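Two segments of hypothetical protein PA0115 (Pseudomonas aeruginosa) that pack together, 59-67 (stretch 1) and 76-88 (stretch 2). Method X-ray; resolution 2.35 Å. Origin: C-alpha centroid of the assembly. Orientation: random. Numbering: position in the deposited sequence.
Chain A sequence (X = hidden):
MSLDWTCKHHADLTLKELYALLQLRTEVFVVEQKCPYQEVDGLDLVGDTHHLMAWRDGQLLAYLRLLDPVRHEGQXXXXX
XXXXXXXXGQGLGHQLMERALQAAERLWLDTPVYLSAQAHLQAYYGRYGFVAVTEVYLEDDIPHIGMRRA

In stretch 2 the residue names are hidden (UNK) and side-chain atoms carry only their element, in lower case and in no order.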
# COMPACT_ATOMS: atom_id res chain seq x y z
N GLN A 59 -3.38 -18.08 -3.74
CA GLN A 59 -2.20 -17.24 -3.48
C GLN A 59 -2.51 -15.74 -3.53
O GLN A 59 -3.25 -15.27 -4.41
CB GLN A 59 -1.12 -17.55 -4.52
CG GLN A 59 -0.62 -18.99 -4.50
CD GLN A 59 0.07 -19.31 -3.19
OE1 GLN A 59 1.16 -18.77 -2.89
NE2 GLN A 59 -0.54 -20.19 -2.39
N LEU A 60 -1.94 -14.98 -2.59
CA LEU A 60 -2.11 -13.53 -2.56
C LEU A 60 -0.97 -12.99 -3.42
O LEU A 60 0.20 -13.13 -3.07
CB LEU A 60 -1.96 -13.00 -1.13
CG LEU A 60 -2.73 -11.73 -0.76
CD1 LEU A 60 -2.02 -11.00 0.38
CD2 LEU A 60 -2.82 -10.84 -1.97
N LEU A 61 -1.29 -12.38 -4.56
CA LEU A 61 -0.24 -11.89 -5.45
C LEU A 61 0.07 -10.40 -5.35
O LEU A 61 1.16 -9.96 -5.71
CB LEU A 61 -0.57 -12.26 -6.89
CG LEU A 61 -0.78 -13.75 -7.22
CD1 LEU A 61 -0.90 -13.88 -8.74
CD2 LEU A 61 0.37 -14.61 -6.70
N ALA A 62 -0.90 -9.62 -4.87
CA ALA A 62 -0.69 -8.19 -4.75
C ALA A 62 -1.47 -7.68 -3.57
O ALA A 62 -2.57 -8.18 -3.27
CB ALA A 62 -1.13 -7.47 -6.02
N TYR A 63 -0.91 -6.66 -2.92
CA TYR A 63 -1.52 -6.05 -1.76
C TYR A 63 -1.10 -4.60 -1.56
O TYR A 63 -0.05 -4.17 -2.02
CB TYR A 63 -1.10 -6.85 -0.52
CG TYR A 63 -1.44 -6.19 0.80
CD1 TYR A 63 -2.65 -6.44 1.43
CD2 TYR A 63 -0.55 -5.30 1.39
CE1 TYR A 63 -2.97 -5.82 2.63
CE2 TYR A 63 -0.87 -4.67 2.59
CZ TYR A 63 -2.08 -4.93 3.21
OH TYR A 63 -2.39 -4.33 4.41
N LEU A 64 -1.97 -3.86 -0.89
CA LEU A 64 -1.68 -2.49 -0.51
C LEU A 64 -2.63 -2.14 0.65
O LEU A 64 -3.76 -2.65 0.74
CB LEU A 64 -1.79 -1.50 -1.68
CG LEU A 64 -3.09 -0.89 -2.18
CD1 LEU A 64 -3.77 -0.03 -1.10
CD2 LEU A 64 -2.75 -0.03 -3.40
N ARG A 65 -2.14 -1.29 1.53
CA ARG A 65 -2.89 -0.88 2.70
C ARG A 65 -3.32 0.59 2.64
O ARG A 65 -2.58 1.46 2.18
CB ARG A 65 -2.04 -1.11 3.95
CG ARG A 65 -2.70 -0.68 5.24
CD ARG A 65 -1.81 -0.98 6.43
NE ARG A 65 -0.60 -0.16 6.45
CZ ARG A 65 0.32 -0.22 7.41
NH1 ARG A 65 0.16 -1.07 8.43
NH2 ARG A 65 1.40 0.56 7.35
N LEU A 66 -4.54 0.84 3.12
CA LEU A 66 -5.10 2.17 3.18
C LEU A 66 -5.36 2.58 4.64
O LEU A 66 -6.14 1.93 5.35
CB LEU A 66 -6.41 2.21 2.37
CG LEU A 66 -6.19 1.98 0.87
CD1 LEU A 66 -7.34 1.21 0.26
CD2 LEU A 66 -6.01 3.30 0.20
N LEU A 67 -4.69 3.63 5.11
CA LEU A 67 -4.90 4.12 6.47
C LEU A 67 -5.94 5.26 6.42
O LEU A 67 -5.84 6.15 5.56
CB LEU A 67 -3.58 4.63 7.06
CG LEU A 67 -2.50 3.61 7.43
CD1 LEU A 67 -2.33 2.61 6.32
CD2 LEU A 67 -1.17 4.32 7.69
N UNK A 76 -5.58 10.37 3.36
CA UNK A 76 -5.70 8.91 3.36
C UNK A 76 -4.28 8.48 3.03
O UNK A 76 -3.67 9.02 2.11
c UNK A 76 -7.95 9.21 2.18
c UNK A 76 -6.02 8.23 0.94
c UNK A 76 -6.69 8.35 2.27
N UNK A 77 -3.73 7.55 3.80
CA UNK A 77 -2.36 7.10 3.56
C UNK A 77 -2.30 5.74 2.90
O UNK A 77 -2.86 4.76 3.40
c UNK A 77 -1.48 8.45 5.49
c UNK A 77 -1.54 7.06 4.88
c UNK A 77 -0.11 6.56 4.61
N UNK A 78 -1.62 5.69 1.75
CA UNK A 78 -1.45 4.46 0.98
C UNK A 78 -0.04 3.96 1.29
O UNK A 78 0.91 4.72 1.23
c UNK A 78 -0.82 3.74 -1.35
c UNK A 78 -3.04 4.78 -0.92
c UNK A 78 -1.58 4.76 -0.53
c UNK A 78 -3.25 5.29 -2.32
N UNK A 79 0.10 2.68 1.62
CA UNK A 79 1.41 2.15 1.94
C UNK A 79 1.46 0.64 1.78
O UNK A 79 0.48 0.02 1.37
N UNK A 80 2.61 0.06 2.11
CA UNK A 80 2.84 -1.38 2.00
C UNK A 80 2.42 -1.91 0.62
O UNK A 80 1.83 -2.99 0.50
n UNK A 80 4.43 -2.51 6.06
c UNK A 80 4.86 -1.52 6.82
c UNK A 80 2.07 -2.10 3.11
n UNK A 80 4.93 -0.29 6.33
c UNK A 80 2.60 -1.81 4.51
n UNK A 80 5.24 -1.76 8.07
c UNK A 80 3.99 -2.38 4.66
N UNK A 81 2.73 -1.13 -0.41
CA UNK A 81 2.41 -1.50 -1.79
C UNK A 81 3.36 -2.62 -2.19
O UNK A 81 4.58 -2.44 -2.19
c UNK A 81 2.56 -0.29 -2.75
c UNK A 81 1.51 0.77 -2.42
c UNK A 81 2.39 -0.75 -4.19
N UNK A 82 2.80 -3.78 -2.51
CA UNK A 82 3.62 -4.94 -2.84
C UNK A 82 2.96 -5.88 -3.84
O UNK A 82 1.74 -5.97 -3.94
c UNK A 82 3.95 -5.73 -1.53
c UNK A 82 2.68 -6.35 -0.95
c UNK A 82 4.97 -6.81 -1.80
N UNK A 83 3.79 -6.59 -4.58
CA UNK A 83 3.29 -7.54 -5.55
C UNK A 83 4.27 -8.69 -5.48
O UNK A 83 5.47 -8.47 -5.37
o UNK A 83 4.59 -6.81 -7.46
c UNK A 83 3.28 -6.92 -6.95
N UNK A 84 3.77 -9.92 -5.54
CA UNK A 84 4.63 -11.10 -5.48
C UNK A 84 5.66 -11.11 -6.62
O UNK A 84 5.33 -10.83 -7.78
c UNK A 84 3.80 -12.38 -5.53
o UNK A 84 4.64 -13.52 -5.41
N UNK A 85 6.90 -11.45 -6.29
CA UNK A 85 7.95 -11.46 -7.30
C UNK A 85 7.62 -12.29 -8.54
O UNK A 85 8.03 -11.95 -9.64
c UNK A 85 9.28 -11.97 -6.70
o UNK A 85 9.19 -13.34 -6.33
N UNK A 86 6.87 -13.37 -8.35
CA UNK A 86 6.51 -14.24 -9.46
C UNK A 86 5.50 -13.64 -10.43
O UNK A 86 5.43 -14.04 -11.60
c UNK A 86 5.98 -15.57 -8.92
N UNK A 87 4.72 -12.68 -9.94
CA UNK A 87 3.71 -12.04 -10.76
C UNK A 87 4.08 -10.61 -11.15
O UNK A 87 3.22 -9.77 -11.37
c UNK A 87 2.40 -12.05 -10.01
N UNK A 88 5.37 -10.32 -11.24
CA UNK A 88 5.80 -8.97 -11.57
C UNK A 88 6.07 -8.69 -13.04
O UNK A 88 6.26 -9.60 -13.84
n UNK A 88 10.03 -8.13 -6.53
c UNK A 88 7.05 -8.61 -10.77
n UNK A 88 8.40 -8.04 -4.91
n UNK A 88 7.80 -8.08 -7.12
c UNK A 88 8.74 -8.08 -6.19
c UNK A 88 6.79 -8.44 -9.30
c UNK A 88 8.06 -8.13 -8.55

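Position 76 carries three side-chain carbons, one bearing the other two. The fork sits at the first carbon, so the residue is Val76. Its CA lies 3.5 Å from Leu67 O, a CA-H...O contact.

Position 77 has the same three carbons, again forked at the first. Its CB is 3.8 Å from Leu67 CB. This is Val77. Two backbone hydrogen bonds join the pair: Leu67 N to Val77 O at 2.7 Å, and Val77 N to Leu67 O at 3.1 Å.

Position 78 has four carbons, forked at the first, with one arm two carbons long. That pattern is isoleucine, Ile78. Its CG1 meets Leu66 CD2 at 3.5 Å, on the same face of the sheet.

Position 79 has no side-chain atoms, so it is Gly79. It pairs with Arg65 through Arg65 N to Gly79 O at 2.9 Å and Gly79 N to Arg65 O at 3.0 Å. A CB here would have room, so packing against stretch 1 does not by itself demand glycine.

Position 80 shows three carbons, a nitrogen, then a carbon carrying two more nitrogens. This is a guanidinium side chain, Arg80. Its phi and psi are both positive, 50° and 40°. Its CB lies 3.9 Å from Tyr63 CE2. Arg80 NH2 comes within 3.8 Å of Arg65 NH2, a close approach of like charges. Both side chains also have hydrogen bonds elsewhere in the structure.

Position 81 has three carbons, forked at the first: Val81. Its CG2 is 4.1 Å from Leu64 CB.

Position 82 has the same forked trio and is Val82. Its CG1 packs 3.8 Å from Tyr63 CB and lies at the edge of the tyrosine ring. The backbones exchange hydrogen bonds, Tyr63 N to Val82 O and Val82 N to Tyr63 O, both 2.9 Å.

Position 83 has one carbon and one oxygen, so Ser83. It pairs with Ala62, with the two CA atoms 4.1 Å apart. Its CA also makes a CA-H...O contact with Leu61 O at 3.2 Å.

Position 84 is again one carbon and one oxygen, Ser84. Its N donates to Leu61 O at 2.6 Å.

Position 85 has a carbon and an oxygen, Ser85. Its CB points away from stretch 1, and it makes no contact there.

Position 86 has one carbon, Ala86, also without contact.

Position 87 has a single carbon, 4.0 Å from Leu61 CD1. It is Ala87.

Position 88 has three carbons, a nitrogen, then a carbon with two nitrogens: Arg88. It does not touch stretch 1. Its NE donates to Ser83 O at 2.9 Å.

The contact is an antiparallel strand pair held by seven backbone hydrogen bonds. A beta bulge shifts the register by one between Tyr63 and Arg65. Tyr63, Arg65 and Leu67 share one face with Val82 and Val77. Ala62 and Leu66 share the other with Ser83 and Ile78. Apolar side chains pack beside the ladder on both faces.

Stretch 2 (76-88) VVIGRVVSSSAAR
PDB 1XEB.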